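Local coordinates for protein SusD homolog (Bacteroides thetaiotaomicron VPI-5482, PDB 3IV0) that probably binds sugar chains at the outer membrane as a SusD-like protein, though its own ligand is not established, at residues P54-V65 with M297-Y306; R366-A375 with K387-R398. All blocks are in the same frame, centred on the assembly; numbering follows the deposited sequence.

Contact 1: P54-V65 with M297-Y306; sequences PITAYSTGDKYV and MPLFCYSGDY
A small two-stranded antiparallel sheet pairs Ile55-Ala57 with Phe300-Tyr302, far apart in sequence. Thr56 and Cys301 form the hydrogen-bonded pair, with Thr56 N to Cys301 O and Cys301 N to Thr56 O both at 3.0 Å. Ser303 N to Pro54 O and Tyr58 N to Leu299 O extend the ladder at its two ends. Ile55, Phe300 and Tyr302 share one face of the sheet. There Ile55 CG2 sits over the centre of the Tyr302 ring, 3.7 Å from the centroid, and also brushes Phe300 CD1, while Ile55 CD1 covers a face of Phe300. Chi1 of 60° sets Ile55 CG1 between the backbone N and the carbonyl carbon. Pro54 CG lies over the Tyr306 ring, 3.5 Å from Tyr306 CG. Beyond the strands, Met297, a selenomethionine, slides past Tyr58. Its CB lies over the rim of the ring. Met297 SE touches Tyr58 CB at 3.6 Å and lies obliquely to the ring, 5.1 Å from its centroid, in a Met-aromatic contact. Cys301 SG approaches the same ring obliquely, and Tyr58 OH bonds to Lys339 N. A water bridges Leu299 O, Asp62 OD2 and Ser59 N, tying the type I turn from Ser59 to Asp62 to the partner segment. Met50 of helix 43-50 touches Ile55 and Phe300, Phe284 of helix 284-287 touches Tyr302, and Tyr429 of helix 429-436 touches Pro54 and Tyr306.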
loop_
_atom_site.group_PDB
_atom_site.type_symbol
_atom_site.label_atom_id
_atom_site.label_comp_id
_atom_site.label_asym_id
_atom_site.label_seq_id
_atom_site.Cartn_x
_atom_site.Cartn_y
_atom_site.Cartn_z
ATOM N N PRO A 54 -14.592 -9.548 -2.789
ATOM C CA PRO A 54 -15.774 -10.406 -2.566
ATOM C C PRO A 54 -16.052 -10.569 -1.068
ATOM O O PRO A 54 -15.888 -11.651 -0.486
ATOM C CB PRO A 54 -15.372 -11.699 -3.244
ATOM C CG PRO A 54 -13.926 -11.779 -3.058
ATOM C CD PRO A 54 -13.414 -10.343 -3.156
ATOM N N ILE A 55 -16.497 -9.461 -0.472
ATOM C CA ILE A 55 -16.719 -9.362 0.958
ATOM C C ILE A 55 -18.171 -9.014 1.242
ATOM O O ILE A 55 -18.854 -8.363 0.441
ATOM C CB ILE A 55 -15.762 -8.334 1.611
ATOM C CG1 ILE A 55 -15.927 -6.925 1.046
ATOM C CG2 ILE A 55 -14.323 -8.826 1.508
ATOM C CD1 ILE A 55 -15.055 -5.884 1.805
ATOM N N THR A 56 -18.617 -9.448 2.418
ATOM C CA THR A 56 -19.964 -9.191 2.873
ATOM C C THR A 56 -19.955 -8.794 4.338
ATOM O O THR A 56 -19.271 -9.422 5.123
ATOM C CB THR A 56 -20.844 -10.457 2.722
ATOM O OG1 THR A 56 -20.803 -10.907 1.367
ATOM C CG2 THR A 56 -22.261 -10.174 3.136
ATOM N N ALA A 57 -20.702 -7.747 4.690
ATOM C CA ALA A 57 -20.854 -7.309 6.080
ATOM C C ALA A 57 -21.724 -8.259 6.863
ATOM O O ALA A 57 -22.707 -8.753 6.336
ATOM C CB ALA A 57 -21.441 -5.907 6.134
ATOM N N TYR A 58 -21.373 -8.486 8.113
ATOM C CA TYR A 58 -22.251 -9.251 8.995
ATOM C C TYR A 58 -23.469 -8.423 9.419
ATOM O O TYR A 58 -24.496 -9.001 9.737
ATOM C CB TYR A 58 -21.476 -9.753 10.195
ATOM C CG TYR A 58 -20.578 -10.917 9.869
ATOM C CD1 TYR A 58 -21.074 -12.220 9.888
ATOM C CD2 TYR A 58 -19.227 -10.731 9.577
ATOM C CE1 TYR A 58 -20.273 -13.291 9.581
ATOM C CE2 TYR A 58 -18.408 -11.803 9.279
ATOM C CZ TYR A 58 -18.926 -13.088 9.301
ATOM O OH TYR A 58 -18.086 -14.151 9.009
ATOM N N SER A 59 -23.371 -7.099 9.376
ATOM C CA SER A 59 -24.481 -6.211 9.705
ATOM C C SER A 59 -24.754 -5.282 8.511
ATOM O O SER A 59 -23.954 -4.391 8.247
ATOM C CB SER A 59 -24.135 -5.403 10.966
ATOM O OG SER A 59 -24.143 -6.214 12.147
ATOM N N THR A 60 -25.864 -5.484 7.788
ATOM C CA THR A 60 -26.139 -4.725 6.568
ATOM C C THR A 60 -26.180 -3.212 6.806
ATOM O O THR A 60 -26.017 -2.433 5.875
ATOM C CB THR A 60 -27.474 -5.177 5.906
ATOM O OG1 THR A 60 -28.576 -4.852 6.756
ATOM C CG2 THR A 60 -27.467 -6.659 5.644
ATOM N N GLY A 61 -26.403 -2.796 8.048
ATOM C CA GLY A 61 -26.295 -1.381 8.419
ATOM C C GLY A 61 -24.930 -0.725 8.177
ATOM O O GLY A 61 -24.845 0.514 8.082
ATOM N N ASP A 62 -23.870 -1.541 8.086
ATOM C CA ASP A 62 -22.512 -1.059 7.722
ATOM C C ASP A 62 -22.438 -0.974 6.204
ATOM O O ASP A 62 -21.812 -1.806 5.509
ATOM C CB ASP A 62 -21.458 -2.021 8.273
ATOM C CG ASP A 62 -21.442 -2.046 9.790
ATOM O OD1 ASP A 62 -21.573 -0.959 10.403
ATOM O OD2 ASP A 62 -21.241 -3.121 10.369
ATOM N N LYS A 63 -23.106 0.035 5.683
ATOM C CA LYS A 63 -23.455 0.084 4.277
ATOM C C LYS A 63 -22.234 0.228 3.385
ATOM O O LYS A 63 -22.220 -0.243 2.247
ATOM C CB LYS A 63 -24.412 1.242 4.040
ATOM C CG LYS A 63 -25.792 0.971 4.620
ATOM C CD LYS A 63 -26.706 2.157 4.382
ATOM C CE LYS A 63 -28.120 1.799 4.822
ATOM N NZ LYS A 63 -29.041 2.963 4.817
ATOM N N TYR A 64 -21.180 0.838 3.911
ATOM C CA TYR A 64 -19.965 1.087 3.136
ATOM C C TYR A 64 -19.293 -0.197 2.666
ATOM O O TYR A 64 -18.647 -0.186 1.615
ATOM C CB TYR A 64 -18.977 1.952 3.912
ATOM C CG TYR A 64 -18.447 1.368 5.184
ATOM C CD1 TYR A 64 -17.307 0.604 5.201
ATOM C CD2 TYR A 64 -19.088 1.618 6.398
ATOM C CE1 TYR A 64 -16.805 0.074 6.369
ATOM C CE2 TYR A 64 -18.599 1.076 7.583
ATOM C CZ TYR A 64 -17.448 0.312 7.558
ATOM O OH TYR A 64 -16.935 -0.183 8.722
ATOM N N VAL A 65 -19.493 -1.317 3.372
ATOM C CA VAL A 65 -18.889 -2.564 2.946
ATOM C C VAL A 65 -19.390 -2.966 1.563
ATOM O O VAL A 65 -18.605 -3.247 0.669
ATOM C CB VAL A 65 -19.124 -3.703 3.948
ATOM C CG1 VAL A 65 -18.581 -5.016 3.377
ATOM C CG2 VAL A 65 -18.457 -3.334 5.286
HETATM N N MSE A 297 -19.034 -11.167 16.105
HETATM C CA MSE A 297 -18.707 -11.367 14.682
HETATM C C MSE A 297 -17.873 -10.170 14.214
HETATM O O MSE A 297 -17.971 -9.088 14.786
HETATM C CB MSE A 297 -19.967 -11.519 13.811
HETATM C CG MSE A 297 -20.863 -10.274 13.750
HETATM SE SE MSE A 297 -22.798 -10.606 13.480
HETATM C CE MSE A 297 -23.415 -8.868 14.010
ATOM N N PRO A 298 -17.036 -10.368 13.179
ATOM C CA PRO A 298 -16.273 -9.236 12.623
ATOM C C PRO A 298 -17.115 -8.291 11.812
ATOM O O PRO A 298 -18.298 -8.493 11.624
ATOM C CB PRO A 298 -15.258 -9.906 11.703
ATOM C CG PRO A 298 -15.360 -11.360 11.914
ATOM C CD PRO A 298 -16.752 -11.616 12.462
ATOM N N LEU A 299 -16.485 -7.256 11.261
ATOM C CA LEU A 299 -17.185 -6.361 10.358
ATOM C C LEU A 299 -17.616 -7.047 9.061
ATOM O O LEU A 299 -18.728 -6.846 8.573
ATOM C CB LEU A 299 -16.271 -5.159 10.027
ATOM C CG LEU A 299 -16.870 -4.122 9.094
ATOM C CD1 LEU A 299 -17.900 -3.314 9.835
ATOM C CD2 LEU A 299 -15.770 -3.173 8.561
ATOM N N PHE A 300 -16.721 -7.835 8.467
ATOM C CA PHE A 300 -17.006 -8.502 7.205
ATOM C C PHE A 300 -16.213 -9.779 7.050
ATOM O O PHE A 300 -15.281 -10.046 7.787
ATOM C CB PHE A 300 -16.780 -7.579 5.980
ATOM C CG PHE A 300 -15.342 -7.137 5.763
ATOM C CD1 PHE A 300 -14.411 -7.965 5.121
ATOM C CD2 PHE A 300 -14.933 -5.886 6.146
ATOM C CE1 PHE A 300 -13.110 -7.552 4.891
ATOM C CE2 PHE A 300 -13.622 -5.471 5.938
ATOM C CZ PHE A 300 -12.721 -6.289 5.303
ATOM N N CYS A 301 -16.616 -10.558 6.059
ATOM C CA CYS A 301 -15.889 -11.748 5.684
ATOM C C CYS A 301 -15.794 -11.891 4.174
ATOM O O CYS A 301 -16.587 -11.347 3.426
ATOM C CB CYS A 301 -16.535 -13.010 6.288
ATOM S SG CYS A 301 -18.195 -13.407 5.711
ATOM N N TYR A 302 -14.813 -12.685 3.763
ATOM C CA TYR A 302 -14.581 -13.021 2.369
ATOM C C TYR A 302 -15.407 -14.227 1.959
ATOM O O TYR A 302 -15.566 -15.167 2.744
ATOM C CB TYR A 302 -13.104 -13.382 2.165
ATOM C CG TYR A 302 -12.205 -12.152 2.094
ATOM C CD1 TYR A 302 -11.787 -11.536 3.249
ATOM C CD2 TYR A 302 -11.872 -11.593 0.882
ATOM C CE1 TYR A 302 -10.982 -10.410 3.197
ATOM C CE2 TYR A 302 -11.056 -10.441 0.823
ATOM C CZ TYR A 302 -10.632 -9.885 1.991
ATOM O OH TYR A 302 -9.841 -8.758 1.975
ATOM N N SER A 303 -15.890 -14.206 0.741
ATOM C CA SER A 303 -16.539 -15.372 0.133
ATOM C C SER A 303 -15.718 -16.639 0.308
ATOM O O SER A 303 -14.543 -16.688 -0.006
ATOM C CB SER A 303 -16.734 -15.083 -1.355
ATOM O OG SER A 303 -16.935 -16.237 -2.123
ATOM N N GLY A 304 -16.378 -17.714 0.724
ATOM C CA GLY A 304 -15.730 -19.009 0.789
ATOM C C GLY A 304 -15.363 -19.544 -0.569
ATOM O O GLY A 304 -14.334 -20.186 -0.696
ATOM N N ASP A 305 -16.156 -19.243 -1.589
ATOM C CA ASP A 305 -15.830 -19.641 -2.947
ATOM C C ASP A 305 -14.559 -18.938 -3.398
ATOM O O ASP A 305 -13.688 -19.562 -3.998
ATOM C CB ASP A 305 -16.969 -19.330 -3.906
ATOM C CG ASP A 305 -18.229 -20.155 -3.625
ATOM O OD1 ASP A 305 -18.135 -21.386 -3.460
ATOM O OD2 ASP A 305 -19.322 -19.547 -3.563
ATOM N N TYR A 306 -14.447 -17.638 -3.126
ATOM C CA TYR A 306 -13.225 -16.927 -3.449
ATOM C C TYR A 306 -12.005 -17.569 -2.788
ATOM O O TYR A 306 -10.982 -17.783 -3.432
ATOM C CB TYR A 306 -13.320 -15.476 -3.016
ATOM C CG TYR A 306 -12.065 -14.694 -3.333
ATOM C CD1 TYR A 306 -11.651 -14.546 -4.658
ATOM C CD2 TYR A 306 -11.306 -14.138 -2.339
ATOM C CE1 TYR A 306 -10.511 -13.833 -4.987
ATOM C CE2 TYR A 306 -10.142 -13.385 -2.664
ATOM C CZ TYR A 306 -9.770 -13.272 -4.002
ATOM O OH TYR A 306 -8.642 -12.551 -4.344
HETATM O O HOH W 1 -20.820 -5.723 9.756
HETATM O O HOH W 2 -21.083 -6.594 12.246
#

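Contact 2: R366-A375 with K387-R398; sequences RYAGALLLYA and KACELLNRVRNR
Leu391 is the main bump on helix 387-398, and it fills a hollow formed by Leu371, Tyr374 and Ala375. Its CD1 stands over the centre of the Tyr374 ring, 3.6 Å from the centroid and 14° off the normal. The two side chains cross at about a right angle. Chi1 of -176° places the Tyr374 ring anti to its N and beside its carbonyl carbon, where a face meets this methyl. The other branch, Leu391 CD2, touches Leu371 CD2 at 3.9 Å, and Leu391 CB rests on Ala375 CB. Small residues let the backbones close in here: the CA atoms of Ala375 and Ala388 are 4.4 Å apart, and Ala375 CB lies 3.6 Å from Ala388 O. Elsewhere Leu372 and Val395 meet tip to tip, while Leu372 CD2 packs on Leu392 CD1. The two segments form an antiparallel helical hairpin in the SusD family region, with axes 8.5 Å apart and an interhelical angle of 158°. Leu371 CD1 also covers the centre of one face of the Arg394 guanidinium. Arg394 NH2 gives a 2.9 Å hydrogen bond to Tyr367 OH, tilted slightly from the guanidinium plane, and NH1 pairs with Glu239. Tyr367 OH bonds to Glu239 as well. Cutting the Arg394 side chain back to an alanine would probably leave Tyr367 OH without this donor and Glu239 without its cationic mate, and uncover the Leu371 methyl. At the other end, Arg398 NH2 lies against Ala368 CB and comes 3.3 Å from Arg366 NH1. This pair of arginines is gathered round carboxylates: both form salt bridges with Glu263 and Glu422, and Arg366 also pairs with Glu426. Arg398 NH1 also donates to Leu248 O.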
loop_
_atom_site.group_PDB
_atom_site.type_symbol
_atom_site.label_atom_id
_atom_site.label_comp_id
_atom_site.label_asym_id
_atom_site.label_seq_id
_atom_site.Cartn_x
_atom_site.Cartn_y
_atom_site.Cartn_z
ATOM N N ARG A 366 6.713 -4.796 1.348
ATOM C CA ARG A 366 7.645 -5.727 1.974
ATOM C C ARG A 366 8.319 -6.634 0.955
ATOM O O ARG A 366 7.958 -6.653 -0.239
ATOM C CB ARG A 366 7.023 -6.529 3.093
ATOM C CG ARG A 366 5.935 -7.442 2.667
ATOM C CD ARG A 366 5.439 -8.261 3.878
ATOM N NE ARG A 366 4.186 -8.945 3.573
ATOM C CZ ARG A 366 4.078 -10.246 3.298
ATOM N NH1 ARG A 366 5.117 -11.043 3.243
ATOM N NH2 ARG A 366 2.884 -10.749 3.074
ATOM N N TYR A 367 9.344 -7.348 1.390
ATOM C CA TYR A 367 10.259 -8.013 0.475
ATOM C C TYR A 367 9.568 -9.082 -0.361
ATOM O O TYR A 367 9.862 -9.197 -1.544
ATOM C CB TYR A 367 11.436 -8.534 1.273
ATOM C CG TYR A 367 12.598 -9.090 0.492
ATOM C CD1 TYR A 367 13.196 -8.404 -0.563
ATOM C CD2 TYR A 367 13.173 -10.285 0.881
ATOM C CE1 TYR A 367 14.289 -8.953 -1.239
ATOM C CE2 TYR A 367 14.294 -10.804 0.250
ATOM C CZ TYR A 367 14.806 -10.156 -0.818
ATOM O OH TYR A 367 15.912 -10.680 -1.452
ATOM N N ALA A 368 8.614 -9.835 0.181
ATOM C CA ALA A 368 7.933 -10.839 -0.632
ATOM C C ALA A 368 7.192 -10.171 -1.769
ATOM O O ALA A 368 7.158 -10.690 -2.893
ATOM C CB ALA A 368 6.928 -11.679 0.208
ATOM N N GLY A 369 6.534 -9.049 -1.476
ATOM C CA GLY A 369 5.843 -8.286 -2.522
ATOM C C GLY A 369 6.772 -7.850 -3.627
ATOM O O GLY A 369 6.446 -7.997 -4.816
ATOM N N ALA A 370 7.911 -7.280 -3.266
ATOM C CA ALA A 370 8.866 -6.782 -4.232
ATOM C C ALA A 370 9.448 -7.894 -5.090
ATOM O O ALA A 370 9.572 -7.720 -6.291
ATOM C CB ALA A 370 9.963 -6.010 -3.527
ATOM N N LEU A 371 9.677 -9.054 -4.497
ATOM C CA LEU A 371 10.154 -10.188 -5.287
ATOM C C LEU A 371 9.113 -10.576 -6.317
ATOM O O LEU A 371 9.450 -10.980 -7.418
ATOM C CB LEU A 371 10.482 -11.387 -4.366
ATOM C CG LEU A 371 11.650 -11.193 -3.438
ATOM C CD1 LEU A 371 11.775 -12.419 -2.519
ATOM C CD2 LEU A 371 12.957 -10.938 -4.226
ATOM N N LEU A 372 7.836 -10.522 -5.941
ATOM C CA LEU A 372 6.762 -10.863 -6.882
ATOM C C LEU A 372 6.607 -9.832 -7.957
ATOM O O LEU A 372 6.314 -10.178 -9.091
ATOM C CB LEU A 372 5.451 -11.130 -6.152
ATOM C CG LEU A 372 5.445 -12.376 -5.243
ATOM C CD1 LEU A 372 4.223 -12.387 -4.327
ATOM C CD2 LEU A 372 5.572 -13.687 -6.047
ATOM N N LEU A 373 6.835 -8.555 -7.666
ATOM C CA LEU A 373 6.837 -7.530 -8.715
ATOM C C LEU A 373 7.948 -7.751 -9.732
ATOM O O LEU A 373 7.766 -7.572 -10.930
ATOM C CB LEU A 373 6.970 -6.135 -8.114
ATOM C CG LEU A 373 5.841 -5.628 -7.201
ATOM C CD1 LEU A 373 6.149 -4.177 -6.806
ATOM C CD2 LEU A 373 4.467 -5.775 -7.865
ATOM N N TYR A 374 9.128 -8.104 -9.237
ATOM C CA TYR A 374 10.282 -8.440 -10.066
ATOM C C TYR A 374 9.927 -9.635 -10.963
ATOM O O TYR A 374 10.070 -9.583 -12.175
ATOM C CB TYR A 374 11.457 -8.712 -9.130
ATOM C CG TYR A 374 12.791 -9.003 -9.717
ATOM C CD1 TYR A 374 13.061 -8.888 -11.059
ATOM C CD2 TYR A 374 13.831 -9.338 -8.876
ATOM C CE1 TYR A 374 14.344 -9.145 -11.550
ATOM C CE2 TYR A 374 15.093 -9.582 -9.361
ATOM C CZ TYR A 374 15.336 -9.512 -10.693
ATOM O OH TYR A 374 16.588 -9.804 -11.196
ATOM N N ALA A 375 9.366 -10.680 -10.363
ATOM C CA ALA A 375 8.924 -11.821 -11.155
ATOM C C ALA A 375 7.890 -11.408 -12.196
ATOM O O ALA A 375 7.935 -11.875 -13.343
ATOM C CB ALA A 375 8.349 -12.894 -10.258
ATOM N N LYS A 387 14.083 -17.397 -14.328
ATOM C CA LYS A 387 14.366 -16.519 -13.200
ATOM C C LYS A 387 13.071 -16.034 -12.565
ATOM O O LYS A 387 12.977 -15.932 -11.343
ATOM C CB LYS A 387 15.220 -15.314 -13.619
ATOM C CG LYS A 387 15.555 -14.369 -12.485
ATOM C CD LYS A 387 16.580 -14.957 -11.560
ATOM C CE LYS A 387 17.336 -13.894 -10.770
ATOM N NZ LYS A 387 18.384 -14.537 -9.915
ATOM N N ALA A 388 12.081 -15.753 -13.384
ATOM C CA ALA A 388 10.775 -15.403 -12.835
ATOM C C ALA A 388 10.232 -16.490 -11.901
ATOM O O ALA A 388 9.744 -16.202 -10.819
ATOM C CB ALA A 388 9.789 -15.089 -13.941
ATOM N N CYS A 389 10.333 -17.759 -12.304
ATOM C CA CYS A 389 9.970 -18.869 -11.448
ATOM C C CYS A 389 10.791 -18.955 -10.198
ATOM O O CYS A 389 10.275 -19.232 -9.124
ATOM C CB CYS A 389 10.040 -20.204 -12.212
ATOM S SG CYS A 389 8.795 -20.478 -13.432
ATOM N N GLU A 390 12.092 -18.741 -10.311
ATOM C CA GLU A 390 12.953 -18.766 -9.139
ATOM C C GLU A 390 12.480 -17.766 -8.080
ATOM O O GLU A 390 12.436 -18.083 -6.887
ATOM C CB GLU A 390 14.393 -18.504 -9.546
ATOM C CG GLU A 390 15.421 -18.564 -8.465
ATOM C CD GLU A 390 16.738 -17.964 -8.936
ATOM O OE1 GLU A 390 17.289 -18.480 -9.935
ATOM O OE2 GLU A 390 17.194 -16.970 -8.332
ATOM N N LEU A 391 12.214 -16.536 -8.513
ATOM C CA LEU A 391 11.721 -15.499 -7.625
ATOM C C LEU A 391 10.388 -15.895 -6.991
ATOM O O LEU A 391 10.231 -15.805 -5.785
ATOM C CB LEU A 391 11.630 -14.189 -8.402
ATOM C CG LEU A 391 12.978 -13.560 -8.771
ATOM C CD1 LEU A 391 12.765 -12.563 -9.925
ATOM C CD2 LEU A 391 13.630 -12.858 -7.593
ATOM N N LEU A 392 9.444 -16.288 -7.821
ATOM C CA LEU A 392 8.151 -16.752 -7.368
ATOM C C LEU A 392 8.302 -17.849 -6.327
ATOM O O LEU A 392 7.639 -17.866 -5.304
ATOM C CB LEU A 392 7.329 -17.229 -8.572
ATOM C CG LEU A 392 6.018 -17.945 -8.294
ATOM C CD1 LEU A 392 5.068 -17.062 -7.462
ATOM C CD2 LEU A 392 5.363 -18.407 -9.614
ATOM N N ASN A 393 9.213 -18.770 -6.598
ATOM C CA ASN A 393 9.371 -19.921 -5.707
ATOM C C ASN A 393 10.002 -19.611 -4.373
ATOM O O ASN A 393 9.830 -20.355 -3.418
ATOM C CB ASN A 393 10.090 -21.042 -6.451
ATOM C CG ASN A 393 9.189 -21.725 -7.435
ATOM O OD1 ASN A 393 7.986 -21.810 -7.220
ATOM N ND2 ASN A 393 9.756 -22.249 -8.539
ATOM N N ARG A 394 10.696 -18.496 -4.261
ATOM C CA ARG A 394 11.135 -18.086 -2.933
ATOM C C ARG A 394 9.954 -17.813 -2.019
ATOM O O ARG A 394 9.968 -18.182 -0.847
ATOM C CB ARG A 394 12.051 -16.884 -3.025
ATOM C CG ARG A 394 13.431 -17.275 -3.589
ATOM C CD ARG A 394 14.284 -16.112 -3.875
ATOM N NE ARG A 394 14.626 -15.381 -2.672
ATOM C CZ ARG A 394 15.211 -14.185 -2.712
ATOM N NH1 ARG A 394 15.504 -13.663 -3.880
ATOM N NH2 ARG A 394 15.499 -13.547 -1.598
ATOM N N VAL A 395 8.910 -17.227 -2.581
ATOM C CA VAL A 395 7.695 -16.957 -1.832
ATOM C C VAL A 395 6.879 -18.242 -1.624
ATOM O O VAL A 395 6.400 -18.490 -0.518
ATOM C CB VAL A 395 6.876 -15.864 -2.514
ATOM C CG1 VAL A 395 5.556 -15.623 -1.775
ATOM C CG2 VAL A 395 7.728 -14.556 -2.598
ATOM N N ARG A 396 6.778 -19.051 -2.677
ATOM C CA ARG A 396 6.070 -20.331 -2.556
ATOM C C ARG A 396 6.732 -21.200 -1.493
ATOM O O ARG A 396 6.060 -21.799 -0.663
ATOM C CB ARG A 396 6.089 -21.089 -3.875
ATOM C CG ARG A 396 5.443 -20.427 -5.064
ATOM C CD ARG A 396 3.952 -20.457 -4.989
ATOM N NE ARG A 396 3.437 -21.831 -5.149
ATOM C CZ ARG A 396 2.150 -22.130 -5.141
ATOM N NH1 ARG A 396 1.220 -21.217 -4.908
ATOM N NH2 ARG A 396 1.770 -23.392 -5.294
ATOM N N ASN A 397 8.057 -21.298 -1.538
ATOM C CA ASN A 397 8.771 -22.151 -0.593
ATOM C C ASN A 397 8.602 -21.659 0.844
ATOM O O ASN A 397 8.439 -22.455 1.760
ATOM C CB ASN A 397 10.248 -22.286 -0.943
ATOM C CG ASN A 397 10.524 -23.238 -2.115
ATOM O OD1 ASN A 397 11.432 -22.990 -2.923
ATOM N ND2 ASN A 397 9.788 -24.327 -2.193
ATOM N N ARG A 398 8.598 -20.344 1.059
ATOM C CA ARG A 398 8.406 -19.835 2.409
ATOM C C ARG A 398 7.028 -20.235 2.946
ATOM O O ARG A 398 6.892 -20.523 4.138
ATOM C CB ARG A 398 8.615 -18.301 2.445
ATOM C CG ARG A 398 8.618 -17.749 3.834
ATOM C CD ARG A 398 7.295 -17.241 4.314
ATOM N NE ARG A 398 6.855 -16.064 3.562
ATOM C CZ ARG A 398 7.289 -14.827 3.757
ATOM N NH1 ARG A 398 8.187 -14.552 4.679
ATOM N NH2 ARG A 398 6.824 -13.856 3.002
#

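Overall arrangement
Both segments of contact 1 precede those of contact 2 in the sequence. The centres of the two contacts are 31 Å apart and their nearest atoms about 13 Å, so they do not meet directly. They share no helix or strand. Contact 1 brings together segments separated by 231 residues, and its sheet is one of the few strand elements in a mostly helical chain. Contact 2 is local: only 11 residues separate its segments, and it joins helices 367-381 and 385-398. The first thus ties distant parts of the sequence together, whereas the second packs neighbouring helices within the SusD family region.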